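Local coordinates for protein beta-lactamase (Burkholderia cenocepacia, PDB 5E2G) that probably hydrolyses beta-lactams to substituted beta-amino acids as a member of the class C beta-lactamase family, at residues G256-G261 / A296-P301; L71-Q76 / Q247-R252; Y274-P279 / A308-K313; T280-N285 / P343-V348. All coordinates share one frame; numbering follows the deposited sequence.

Contact 1. Residues G256-G261 / A296-P301; sequences GYFRAG and ASAIQP
The side chains of Arg259 and Ile299 lie nearly perpendicular between two neighbouring strands. Ile299 CG1 lies anti to the carbonyl carbon, and the branch runs on extended to CD1. That methyl rests over one face of the Arg259 guanidinium, offset toward its rim. Ile299 CD1 is 3.3 Å from Arg259 NE. The arginine chain bends at chi2 (-68°) and is straight beyond, which carries the guanidinium under the Ile299 CD1 methyl. Its NH1 then hydrogen-bonds to Thr264 OG1. Ser297 sits next to the root of the arginine. Ser297 OG takes the crowded position between backbone N and carbonyl carbon, 3.6 Å from Arg259 CB.

Strands 256-260 and 294-303 are antiparallel neighbours in the large sheet of the serine beta-lactamase fold. Arg259 and Ser297 form a hydrogen-bonded pair. Arg259 N to Ser297 O and Ser297 N to Arg259 O are both 2.9 Å, each with the donor in the carbonyl plane. Phe258 and Ala298 form the adjoining non-hydrogen-bonded pair. The Phe258 ring lies on the sheet face that also carries Ala296 and Ala298, and it meets both obliquely. Phe258 CD2 is 3.9 Å from Ala296 CB, and Phe258 CE2 is 4.0 Å from Ala298 CB. Thr109 and Thr111 also touch this ring.

Tyr257 and Phe258 both face Gln265, which makes a classic beta bulge. Ile299 N donates to Tyr257 O at 2.8 Å, almost straight (176°) but from above the carbonyl plane. A water donates to Tyr257 O as well, and also to Ile299 O.

Contact 2. Residues L71-Q76 / Q247-R252; sequences LASDAQ and QRAIER
Segment 71-76 lies on helix 64-77, which carries near its start the lysine of what is probably the SxxK motif of serine beta-lactamases. The contact holds helix 244-252 against that helix, whose far side packs on helix 150-164. Within 71-76, Ser73 is the first residue to reach 247-252. Its OG stands anti to the backbone N (chi1 -172°) and points at the other backbone. Ser73 OG donates to Ala249 O over only 2.6 Å. The hydroxyl comes in the carbonyl plane, on a lone pair, with a C=O...donor angle of 118°. Arg252 CB adds a contact 3.7 Å from Ser73 OG.

Between the two segments the backbones come nearest at Asp74 and Ala249, CA to CA 4.8 Å, which the small alanine permits. Ala249 CB presses on the helix backbone itself, 3.5 Å from Asp74 CA. The short axes approach to 8.1 Å and cross at 122°. The Asp74 carboxylate extends past this point and forms salt bridges from OD2 to Arg245 and Arg175. Gln76 bends at chi2 and runs across the extended Arg252 chain, close to perpendicular. Its amide plane is nearly parallel to the guanidinium.

A buried hydroxyl is satisfied and held in rotation by one backbone carbonyl, while two arginines probably keep the buried Asp74 ionised.

Contact 3. Residues Y274-P279 / A308-K313; sequences YPVALP and ATWINK
One hydrogen bond joins the two backbones. Tyr274 N donates to Ala308 O at 2.9 Å, with an N-H...O angle of 153°. The donor lies above the carbonyl plane, 39° out of it, so it does not use a lone pair.

The other contacts are van der Waals. Val276 and Trp310 meet almost square on. Val276 CG1 takes the crowded position between backbone N and carbonyl carbon (chi1 49°), and this turns it to the indole. Val276 CG1 approaches the ring obliquely, 3.7 Å from Trp310 CE3, and also reaches the root of the side chain, 3.8 Å from Trp310 CB. Tyr274 CB lies 3.6 Å from Thr309 C. The tyrosine ring turns an edge to Trp310 CB, near the ring plane, and then leads away toward Val327 and Lys330.

The indole NE1 hydrogen-bonds to Tyr323 OH. Strand 309-316 lies between strands 270-273 and 321-327 of the large sheet and carries Lys313, probably of the K(T/S)G motif, whose NZ hydrogen-bonds to Tyr148 OH. Segment 274-279 leaves strand 270-273 through a cis peptide before Pro275 and enters helix 278-284, whose Leu281 touches both Val276 and Trp310.

Contact 4. Residues T280-N285 / P343-V348; sequences TLLAGN and PIEERV
Two helices that lie against the large sheet of the beta-lactamase fold meet here: helix 278-284 and the C-terminal helix 344-357. They run roughly antiparallel, with short axes 154° apart and 9.8 Å at closest approach. Ile344 also reaches Thr314 of strand 309-316.

Glu345 is the polar centre. Its CG is anti to the carbonyl carbon and the chain bends at chi2 (-80°), which folds the carboxyl group against the last turn of helix 278-284. Glu345 OE2 lies 2.6 Å from Leu282 O, so close that the acid probably holds a proton. Lying near the carbonyl end of a helix would favour that state. Glu345 OE1 lies against Leu282, 3.5 Å from Leu282 CD2.

The two methyls of Val348 meet different partners. Val348 CG1, anti to the backbone N, lies 3.7 Å from Leu281 CB. CG2 turns to the Asn285 side chain, with Val348 CG2 to Asn285 CG at 3.8 Å. Asn285 is the first residue after the helix, and its side chain crosses that of Val348 obliquely. Ile344 covers the root of the asparagine, with Ile344 CG2 3.7 Å from Asn285 CB.

The other branch of Ile344 packs within its own helix. Arg347 NH2 hydrogen-bonds to Val342 O and Ser316 OG, and Ile344 CG1 sits 3.5 Å above the plane of that guanidinium, over its centre.

Overall arrangement
The first contributing segment lies on helix 64-77. Contact 2 closes a loop of 170 residues when helix 244-252 returns to it. It is in series with the other three. Strand 256-260 follows directly and opens contact 1. Before that contact closes at 296-301, the chain opens contact 3 at 274-279 and contact 4 at 280-285. Contact 3 then closes on strand 309-316 and contact 4 on the C-terminal helix, so these three cross one another. Contacts 1 and 3 reach the same sheet. Contacts 3 and 4 touch directly and share helix 278-284, together joining sheet to helices. Contacts 2 and 4 lie on opposite sides of the chain's centre, their own centres about 27 Å apart.

Contact 1. Residues G256-G261 / A296-P301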
loop_
_atom_site.group_PDB
_atom_site.type_symbol
_atom_site.label_atom_id
_atom_site.label_comp_id
_atom_site.label_asym_id
_atom_site.label_seq_id
_atom_site.Cartn_x
_atom_site.Cartn_y
_atom_site.Cartn_z
ATOM N N GLY A 256 -0.187 -4.958 15.274
ATOM C CA GLY A 256 -1.633 -4.801 15.240
ATOM C C GLY A 256 -2.129 -3.799 16.264
ATOM O O GLY A 256 -1.966 -4.020 17.464
ATOM N N TYR A 257 -2.733 -2.698 15.812
ATOM C CA TYR A 257 -3.109 -1.586 16.682
ATOM C C TYR A 257 -4.599 -1.483 16.972
ATOM O O TYR A 257 -4.973 -1.081 18.081
ATOM C CB TYR A 257 -2.636 -0.264 16.069
ATOM C CG TYR A 257 -1.137 -0.118 16.041
ATOM C CD1 TYR A 257 -0.424 0.111 17.206
ATOM C CD2 TYR A 257 -0.434 -0.207 14.844
ATOM C CE1 TYR A 257 0.962 0.252 17.181
ATOM C CE2 TYR A 257 0.944 -0.070 14.807
ATOM C CZ TYR A 257 1.638 0.162 15.974
ATOM O OH TYR A 257 3.005 0.299 15.936
ATOM N N PHE A 258 -5.464 -1.790 15.998
ATOM C CA PHE A 258 -6.906 -1.652 16.158
ATOM C C PHE A 258 -7.626 -2.840 15.549
ATOM O O PHE A 258 -7.201 -3.379 14.527
ATOM C CB PHE A 258 -7.463 -0.404 15.467
ATOM C CG PHE A 258 -6.998 0.894 16.049
ATOM C CD1 PHE A 258 -5.902 1.560 15.506
ATOM C CD2 PHE A 258 -7.681 1.476 17.105
ATOM C CE1 PHE A 258 -5.478 2.773 16.030
ATOM C CE2 PHE A 258 -7.272 2.686 17.631
ATOM C CZ PHE A 258 -6.163 3.337 17.094
ATOM N N ARG A 259 -8.737 -3.227 16.170
ATOM C CA ARG A 259 -9.772 -3.986 15.481
ATOM C C ARG A 259 -10.760 -3.014 14.861
ATOM O O ARG A 259 -11.165 -2.044 15.501
ATOM C CB ARG A 259 -10.536 -4.907 16.432
ATOM C CG ARG A 259 -9.679 -5.707 17.350
ATOM C CD ARG A 259 -8.868 -6.742 16.615
ATOM N NE ARG A 259 -8.113 -7.533 17.580
ATOM C CZ ARG A 259 -7.272 -8.503 17.264
ATOM N NH1 ARG A 259 -7.076 -8.805 15.990
ATOM N NH2 ARG A 259 -6.639 -9.170 18.223
ATOM N N ALA A 260 -11.153 -3.276 13.616
ATOM C CA ALA A 260 -12.273 -2.568 12.997
ATOM C C ALA A 260 -13.104 -3.607 12.263
ATOM O O ALA A 260 -12.668 -4.140 11.239
ATOM C CB ALA A 260 -11.805 -1.463 12.053
ATOM N N GLY A 261 -14.288 -3.906 12.791
ATOM C CA GLY A 261 -15.053 -5.030 12.314
ATOM C C GLY A 261 -14.200 -6.282 12.240
ATOM O O GLY A 261 -13.529 -6.659 13.202
ATOM N N ALA A 296 -13.431 1.608 15.970
ATOM C CA ALA A 296 -12.150 0.920 16.020
ATOM C C ALA A 296 -11.720 0.796 17.469
ATOM O O ALA A 296 -11.569 1.807 18.159
ATOM C CB ALA A 296 -11.097 1.681 15.217
ATOM N N SER A 297 -11.517 -0.427 17.936
ATOM C CA SER A 297 -11.108 -0.636 19.319
ATOM C C SER A 297 -9.605 -0.854 19.377
ATOM O O SER A 297 -9.062 -1.688 18.650
ATOM C CB SER A 297 -11.859 -1.804 19.956
ATOM O OG SER A 297 -11.924 -2.909 19.086
ATOM N N ALA A 298 -8.937 -0.085 20.227
ATOM C CA ALA A 298 -7.494 -0.198 20.364
ATOM C C ALA A 298 -7.122 -1.540 20.979
ATOM O O ALA A 298 -7.786 -2.031 21.895
ATOM C CB ALA A 298 -6.955 0.946 21.220
ATOM N N ILE A 299 -6.067 -2.145 20.447
ATOM C CA ILE A 299 -5.501 -3.370 20.999
ATOM C C ILE A 299 -4.406 -2.965 21.976
ATOM O O ILE A 299 -3.479 -2.231 21.612
ATOM C CB ILE A 299 -4.959 -4.281 19.884
ATOM C CG1 ILE A 299 -6.050 -4.541 18.846
ATOM C CG2 ILE A 299 -4.451 -5.585 20.451
ATOM C CD1 ILE A 299 -5.605 -5.371 17.716
ATOM N N GLN A 300 -4.530 -3.414 23.224
ATOM C CA GLN A 300 -3.617 -3.030 24.306
ATOM C C GLN A 300 -3.170 -4.275 25.088
ATOM O O GLN A 300 -3.976 -4.901 25.778
ATOM C CB GLN A 300 -4.288 -2.023 25.255
ATOM C CG GLN A 300 -4.881 -0.783 24.575
ATOM C CD GLN A 300 -6.049 -0.122 25.353
ATOM O OE1 GLN A 300 -6.728 -0.763 26.162
ATOM N NE2 GLN A 300 -6.284 1.165 25.084
ATOM N N PRO A 301 -1.888 -4.656 24.981
ATOM C CA PRO A 301 -0.840 -4.014 24.183
ATOM C C PRO A 301 -1.007 -4.372 22.718
ATOM O O PRO A 301 -1.627 -5.400 22.446
ATOM C CB PRO A 301 0.451 -4.608 24.760
ATOM C CG PRO A 301 0.044 -5.968 25.228
ATOM C CD PRO A 301 -1.390 -5.856 25.678
HETATM O O HOH W 1 -3.217 -0.271 20.179
#

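Contact 2. Residues L71-Q76 / Q247-R252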
loop_
_atom_site.group_PDB
_atom_site.type_symbol
_atom_site.label_atom_id
_atom_site.label_comp_id
_atom_site.label_asym_id
_atom_site.label_seq_id
_atom_site.Cartn_x
_atom_site.Cartn_y
_atom_site.Cartn_z
ATOM N N LEU A 71 8.862 3.749 5.776
ATOM C CA LEU A 71 9.768 4.867 6.016
ATOM C C LEU A 71 9.569 5.449 7.410
ATOM O O LEU A 71 10.543 5.723 8.125
ATOM C CB LEU A 71 9.557 5.939 4.950
ATOM C CG LEU A 71 10.546 7.095 5.022
ATOM C CD1 LEU A 71 11.903 6.665 4.494
ATOM C CD2 LEU A 71 10.001 8.294 4.269
ATOM N N ALA A 72 8.306 5.644 7.812
ATOM C CA ALA A 72 8.010 6.180 9.137
ATOM C C ALA A 72 8.468 5.221 10.218
ATOM O O ALA A 72 8.978 5.643 11.261
ATOM C CB ALA A 72 6.515 6.462 9.272
ATOM N N SER A 73 8.294 3.923 9.978
ATOM C CA SER A 73 8.774 2.903 10.897
ATOM C C SER A 73 10.292 2.948 11.008
ATOM O O SER A 73 10.853 2.771 12.097
ATOM C CB SER A 73 8.287 1.535 10.416
ATOM O OG SER A 73 8.561 0.518 11.350
ATOM N N ASP A 74 10.977 3.218 9.899
ATOM C CA ASP A 74 12.429 3.320 9.959
ATOM C C ASP A 74 12.875 4.537 10.763
ATOM O O ASP A 74 13.779 4.437 11.599
ATOM C CB ASP A 74 13.018 3.367 8.561
ATOM C CG ASP A 74 14.511 3.299 8.594
ATOM O OD1 ASP A 74 15.039 2.176 8.765
ATOM O OD2 ASP A 74 15.159 4.361 8.444
ATOM N N ALA A 75 12.275 5.702 10.503
ATOM C CA ALA A 75 12.539 6.874 11.331
ATOM C C ALA A 75 12.333 6.565 12.809
ATOM O O ALA A 75 13.159 6.933 13.650
ATOM C CB ALA A 75 11.642 8.033 10.897
ATOM N N GLN A 76 11.240 5.878 13.143
ATOM C CA GLN A 76 11.001 5.507 14.531
ATOM C C GLN A 76 12.138 4.645 15.056
ATOM O O GLN A 76 12.606 4.842 16.183
ATOM C CB GLN A 76 9.656 4.784 14.649
ATOM C CG GLN A 76 9.085 4.714 16.053
ATOM C CD GLN A 76 9.649 3.560 16.850
ATOM O OE1 GLN A 76 10.034 2.537 16.283
ATOM N NE2 GLN A 76 9.710 3.715 18.170
ATOM N N GLN A 247 15.143 -3.902 8.407
ATOM C CA GLN A 247 14.430 -5.161 8.597
ATOM C C GLN A 247 13.514 -5.093 9.808
ATOM O O GLN A 247 12.344 -5.481 9.731
ATOM C CB GLN A 247 15.402 -6.321 8.748
ATOM C CG GLN A 247 14.687 -7.662 8.797
ATOM C CD GLN A 247 14.064 -8.040 7.462
ATOM O OE1 GLN A 247 14.727 -8.620 6.600
ATOM N NE2 GLN A 247 12.790 -7.707 7.280
ATOM N N ARG A 248 14.040 -4.615 10.945
ATOM C CA ARG A 248 13.192 -4.370 12.110
ATOM C C ARG A 248 12.066 -3.400 11.774
ATOM O O ARG A 248 10.905 -3.636 12.134
ATOM C CB ARG A 248 14.021 -3.826 13.271
ATOM C CG ARG A 248 15.119 -4.768 13.738
ATOM C CD ARG A 248 15.742 -4.325 15.062
ATOM N NE ARG A 248 16.457 -3.050 14.964
ATOM C CZ ARG A 248 17.767 -2.934 14.752
ATOM N NH1 ARG A 248 18.516 -4.020 14.613
ATOM N NH2 ARG A 248 18.327 -1.730 14.678
ATOM N N ALA A 249 12.393 -2.309 11.070
ATOM C CA ALA A 249 11.379 -1.334 10.691
ATOM C C ALA A 249 10.267 -1.986 9.889
ATOM O O ALA A 249 9.083 -1.722 10.130
ATOM C CB ALA A 249 12.010 -0.198 9.890
ATOM N N ILE A 250 10.627 -2.856 8.945
ATOM C CA ILE A 250 9.625 -3.501 8.103
ATOM C C ILE A 250 8.729 -4.405 8.935
ATOM O O ILE A 250 7.500 -4.387 8.796
ATOM C CB ILE A 250 10.303 -4.279 6.963
ATOM C CG1 ILE A 250 10.854 -3.316 5.917
ATOM C CG2 ILE A 250 9.321 -5.240 6.322
ATOM C CD1 ILE A 250 11.726 -3.990 4.885
ATOM N N GLU A 251 9.325 -5.215 9.812
ATOM C CA GLU A 251 8.505 -6.129 10.601
ATOM C C GLU A 251 7.550 -5.360 11.508
ATOM O O GLU A 251 6.393 -5.758 11.683
ATOM C CB GLU A 251 9.379 -7.081 11.419
ATOM C CG GLU A 251 8.574 -8.246 11.978
ATOM C CD GLU A 251 9.394 -9.230 12.801
ATOM O OE1 GLU A 251 10.570 -8.931 13.104
ATOM O OE2 GLU A 251 8.857 -10.306 13.146
ATOM N N ARG A 252 8.001 -4.227 12.048
ATOM C CA ARG A 252 7.193 -3.457 12.981
ATOM C C ARG A 252 5.971 -2.820 12.327
ATOM O O ARG A 252 5.023 -2.480 13.037
ATOM C CB ARG A 252 8.064 -2.396 13.640
ATOM C CG ARG A 252 7.763 -2.181 15.096
ATOM C CD ARG A 252 8.923 -1.502 15.792
ATOM N NE ARG A 252 8.472 -0.756 16.956
ATOM C CZ ARG A 252 8.450 -1.244 18.189
ATOM N NH1 ARG A 252 8.014 -0.485 19.185
ATOM N NH2 ARG A 252 8.860 -2.487 18.429
#

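Contact 3. Residues Y274-P279 / A308-K313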
loop_
_atom_site.group_PDB
_atom_site.type_symbol
_atom_site.label_atom_id
_atom_site.label_comp_id
_atom_site.label_asym_id
_atom_site.label_seq_id
_atom_site.Cartn_x
_atom_site.Cartn_y
_atom_site.Cartn_z
ATOM N N TYR A 274 -4.220 -16.229 10.459
ATOM C CA TYR A 274 -4.058 -17.288 9.471
ATOM C C TYR A 274 -4.035 -18.654 10.155
ATOM O O TYR A 274 -3.382 -18.812 11.184
ATOM C CB TYR A 274 -2.785 -17.092 8.663
ATOM C CG TYR A 274 -2.651 -18.080 7.532
ATOM C CD1 TYR A 274 -3.228 -17.824 6.295
ATOM C CD2 TYR A 274 -1.963 -19.281 7.702
ATOM C CE1 TYR A 274 -3.116 -18.722 5.257
ATOM C CE2 TYR A 274 -1.851 -20.190 6.664
ATOM C CZ TYR A 274 -2.429 -19.902 5.444
ATOM O OH TYR A 274 -2.324 -20.790 4.398
ATOM N N PRO A 275 -4.743 -19.652 9.589
ATOM C CA PRO A 275 -5.536 -19.678 8.347
ATOM C C PRO A 275 -6.774 -18.782 8.391
ATOM O O PRO A 275 -7.316 -18.546 9.469
ATOM C CB PRO A 275 -5.953 -21.151 8.222
ATOM C CG PRO A 275 -5.095 -21.900 9.193
ATOM C CD PRO A 275 -4.794 -20.941 10.294
ATOM N N VAL A 276 -7.220 -18.304 7.230
ATOM C CA VAL A 276 -8.265 -17.292 7.141
ATOM C C VAL A 276 -9.358 -17.784 6.196
ATOM O O VAL A 276 -9.056 -18.283 5.104
ATOM C CB VAL A 276 -7.684 -15.946 6.663
ATOM C CG1 VAL A 276 -6.811 -16.153 5.426
ATOM C CG2 VAL A 276 -8.790 -14.932 6.403
ATOM N N ALA A 277 -10.622 -17.651 6.618
ATOM C CA ALA A 277 -11.752 -18.021 5.771
ATOM C C ALA A 277 -12.045 -16.911 4.782
ATOM O O ALA A 277 -11.910 -15.727 5.106
ATOM C CB ALA A 277 -13.003 -18.303 6.603
ATOM N N LEU A 278 -12.445 -17.289 3.572
ATOM C CA LEU A 278 -12.716 -16.267 2.561
ATOM C C LEU A 278 -13.733 -15.221 3.015
ATOM O O LEU A 278 -13.478 -14.024 2.803
ATOM C CB LEU A 278 -13.145 -16.923 1.242
ATOM C CG LEU A 278 -13.445 -15.891 0.145
ATOM C CD1 LEU A 278 -12.237 -15.009 -0.115
ATOM C CD2 LEU A 278 -13.915 -16.563 -1.143
ATOM N N PRO A 279 -14.867 -15.573 3.646
ATOM C CA PRO A 279 -15.775 -14.518 4.125
ATOM C C PRO A 279 -15.084 -13.491 5.002
ATOM O O PRO A 279 -15.486 -12.324 5.011
ATOM C CB PRO A 279 -16.846 -15.299 4.899
ATOM C CG PRO A 279 -16.807 -16.668 4.333
ATOM C CD PRO A 279 -15.388 -16.921 3.957
ATOM N N ALA A 308 1.854 -15.917 11.651
ATOM C CA ALA A 308 0.653 -16.686 11.343
ATOM C C ALA A 308 -0.523 -15.775 10.998
ATOM O O ALA A 308 -1.600 -15.882 11.596
ATOM C CB ALA A 308 0.303 -17.600 12.520
ATOM N N THR A 309 -0.335 -14.879 10.028
ATOM C CA THR A 309 -1.376 -13.939 9.641
ATOM C C THR A 309 -1.454 -13.843 8.126
ATOM O O THR A 309 -0.515 -14.196 7.414
ATOM C CB THR A 309 -1.135 -12.543 10.241
ATOM O OG1 THR A 309 0.232 -12.165 10.064
ATOM C CG2 THR A 309 -1.407 -12.558 11.691
ATOM N N TRP A 310 -2.607 -13.396 7.644
ATOM C CA TRP A 310 -2.796 -12.979 6.259
ATOM C C TRP A 310 -2.726 -11.457 6.249
ATOM O O TRP A 310 -3.605 -10.791 6.799
ATOM C CB TRP A 310 -4.132 -13.476 5.711
ATOM C CG TRP A 310 -4.483 -12.963 4.312
ATOM C CD1 TRP A 310 -4.797 -11.680 3.957
ATOM C CD2 TRP A 310 -4.597 -13.745 3.107
ATOM N NE1 TRP A 310 -5.081 -11.613 2.611
ATOM C CE2 TRP A 310 -4.961 -12.866 2.069
ATOM C CE3 TRP A 310 -4.418 -15.102 2.807
ATOM C CZ2 TRP A 310 -5.145 -13.298 0.755
ATOM C CZ3 TRP A 310 -4.604 -15.525 1.498
ATOM C CH2 TRP A 310 -4.965 -14.626 0.493
ATOM N N ILE A 311 -1.675 -10.917 5.643
ATOM C CA ILE A 311 -1.412 -9.484 5.600
ATOM C C ILE A 311 -1.655 -9.022 4.175
ATOM O O ILE A 311 -1.149 -9.638 3.232
ATOM C CB ILE A 311 0.030 -9.177 6.037
ATOM C CG1 ILE A 311 0.308 -9.766 7.422
ATOM C CG2 ILE A 311 0.295 -7.680 5.995
ATOM C CD1 ILE A 311 1.762 -9.754 7.800
ATOM N N ASN A 312 -2.436 -7.955 4.006
ATOM C CA ASN A 312 -2.769 -7.509 2.654
ATOM C C ASN A 312 -2.974 -5.997 2.598
ATOM O O ASN A 312 -3.000 -5.301 3.614
ATOM C CB ASN A 312 -4.003 -8.257 2.089
ATOM C CG ASN A 312 -5.308 -7.945 2.822
ATOM O OD1 ASN A 312 -5.358 -7.166 3.778
ATOM N ND2 ASN A 312 -6.380 -8.559 2.356
ATOM N N LYS A 313 -3.096 -5.498 1.371
ATOM C CA LYS A 313 -3.442 -4.107 1.117
ATOM C C LYS A 313 -3.943 -3.988 -0.314
ATOM O O LYS A 313 -3.361 -4.577 -1.226
ATOM C CB LYS A 313 -2.240 -3.180 1.326
ATOM C CG LYS A 313 -2.535 -1.719 1.066
ATOM C CD LYS A 313 -3.360 -1.137 2.187
ATOM C CE LYS A 313 -3.886 0.238 1.803
ATOM N NZ LYS A 313 -5.088 0.158 0.910
#

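Contact 4. Residues T280-N285 / P343-V348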
loop_
_atom_site.group_PDB
_atom_site.type_symbol
_atom_site.label_atom_id
_atom_site.label_comp_id
_atom_site.label_asym_id
_atom_site.label_seq_id
_atom_site.Cartn_x
_atom_site.Cartn_y
_atom_site.Cartn_z
ATOM N N THR A 280 -14.037 -13.885 5.729
ATOM C CA THR A 280 -13.312 -12.916 6.539
ATOM C C THR A 280 -12.643 -11.870 5.663
ATOM O O THR A 280 -12.702 -10.670 5.960
ATOM C CB THR A 280 -12.280 -13.620 7.412
ATOM O OG1 THR A 280 -12.954 -14.422 8.379
ATOM C CG2 THR A 280 -11.450 -12.606 8.135
ATOM N N LEU A 281 -12.021 -12.305 4.567
ATOM C CA LEU A 281 -11.339 -11.374 3.673
ATOM C C LEU A 281 -12.330 -10.533 2.896
ATOM O O LEU A 281 -12.119 -9.331 2.711
ATOM C CB LEU A 281 -10.440 -12.138 2.708
ATOM C CG LEU A 281 -9.354 -12.981 3.365
ATOM C CD1 LEU A 281 -8.611 -13.760 2.307
ATOM C CD2 LEU A 281 -8.395 -12.097 4.152
ATOM N N LEU A 282 -13.412 -11.150 2.422
ATOM C CA LEU A 282 -14.422 -10.393 1.698
ATOM C C LEU A 282 -14.995 -9.288 2.575
ATOM O O LEU A 282 -15.119 -8.141 2.136
ATOM C CB LEU A 282 -15.528 -11.329 1.196
ATOM C CG LEU A 282 -15.082 -12.524 0.342
ATOM C CD1 LEU A 282 -16.223 -13.474 0.081
ATOM C CD2 LEU A 282 -14.481 -12.072 -0.967
ATOM N N ALA A 283 -15.322 -9.608 3.831
ATOM C CA ALA A 283 -15.895 -8.614 4.731
ATOM C C ALA A 283 -14.901 -7.503 5.040
ATOM O O ALA A 283 -15.281 -6.330 5.130
ATOM C CB ALA A 283 -16.361 -9.283 6.022
ATOM N N GLY A 284 -13.626 -7.858 5.205
ATOM C CA GLY A 284 -12.608 -6.869 5.506
ATOM C C GLY A 284 -12.256 -5.983 4.334
ATOM O O GLY A 284 -11.849 -4.837 4.530
ATOM N N ASN A 285 -12.415 -6.479 3.108
ATOM C CA ASN A 285 -12.166 -5.670 1.918
ATOM C C ASN A 285 -13.447 -5.130 1.305
ATOM O O ASN A 285 -13.419 -4.647 0.173
ATOM C CB ASN A 285 -11.384 -6.477 0.885
ATOM C CG ASN A 285 -10.012 -6.853 1.386
ATOM O OD1 ASN A 285 -9.749 -8.010 1.715
ATOM N ND2 ASN A 285 -9.134 -5.870 1.481
ATOM N N PRO A 343 -12.750 -5.213 -9.597
ATOM C CA PRO A 343 -13.388 -5.123 -8.284
ATOM C C PRO A 343 -12.495 -5.721 -7.216
ATOM O O PRO A 343 -11.893 -6.780 -7.405
ATOM C CB PRO A 343 -14.678 -5.924 -8.460
ATOM C CG PRO A 343 -14.957 -5.834 -9.913
ATOM C CD PRO A 343 -13.620 -5.881 -10.575
ATOM N N ILE A 344 -12.408 -5.010 -6.092
ATOM C CA ILE A 344 -11.526 -5.410 -5.001
ATOM C C ILE A 344 -11.767 -6.860 -4.606
ATOM O O ILE A 344 -10.825 -7.649 -4.479
ATOM C CB ILE A 344 -11.707 -4.464 -3.806
ATOM C CG1 ILE A 344 -10.938 -3.175 -4.076
ATOM C CG2 ILE A 344 -11.262 -5.141 -2.526
ATOM C CD1 ILE A 344 -11.296 -2.061 -3.165
ATOM N N GLU A 345 -13.032 -7.239 -4.417
ATOM C CA GLU A 345 -13.307 -8.599 -3.969
ATOM C C GLU A 345 -12.879 -9.634 -5.008
ATOM O O GLU A 345 -12.554 -10.769 -4.650
ATOM C CB GLU A 345 -14.789 -8.751 -3.621
ATOM C CG GLU A 345 -15.332 -7.694 -2.637
ATOM C CD GLU A 345 -14.994 -7.975 -1.171
ATOM O OE1 GLU A 345 -13.973 -8.643 -0.901
ATOM O OE2 GLU A 345 -15.756 -7.515 -0.288
ATOM N N GLU A 346 -12.855 -9.267 -6.291
ATOM C CA GLU A 346 -12.373 -10.208 -7.297
ATOM C C GLU A 346 -10.856 -10.365 -7.252
ATOM O O GLU A 346 -10.339 -11.452 -7.540
ATOM C CB GLU A 346 -12.826 -9.775 -8.692
ATOM C CG GLU A 346 -14.299 -10.002 -8.951
ATOM C CD GLU A 346 -14.689 -11.463 -8.831
ATOM O OE1 GLU A 346 -13.879 -12.341 -9.189
ATOM O OE2 GLU A 346 -15.810 -11.740 -8.360
ATOM N N ARG A 347 -10.124 -9.306 -6.905
ATOM C CA ARG A 347 -8.700 -9.480 -6.630
ATOM C C ARG A 347 -8.503 -10.385 -5.422
ATOM O O ARG A 347 -7.605 -11.239 -5.405
ATOM C CB ARG A 347 -8.029 -8.128 -6.390
ATOM C CG ARG A 347 -8.579 -6.993 -7.217
ATOM C CD ARG A 347 -7.999 -5.653 -6.776
ATOM N NE ARG A 347 -8.830 -4.551 -7.242
ATOM C CZ ARG A 347 -8.669 -3.288 -6.880
ATOM N NH1 ARG A 347 -7.699 -2.960 -6.044
ATOM N NH2 ARG A 347 -9.480 -2.351 -7.344
ATOM N N VAL A 348 -9.347 -10.213 -4.403
ATOM C CA VAL A 348 -9.236 -11.006 -3.186
ATOM C C VAL A 348 -9.471 -12.477 -3.495
ATOM O O VAL A 348 -8.691 -13.345 -3.086
ATOM C CB VAL A 348 -10.216 -10.481 -2.123
ATOM C CG1 VAL A 348 -10.243 -11.396 -0.928
ATOM C CG2 VAL A 348 -9.839 -9.073 -1.713
#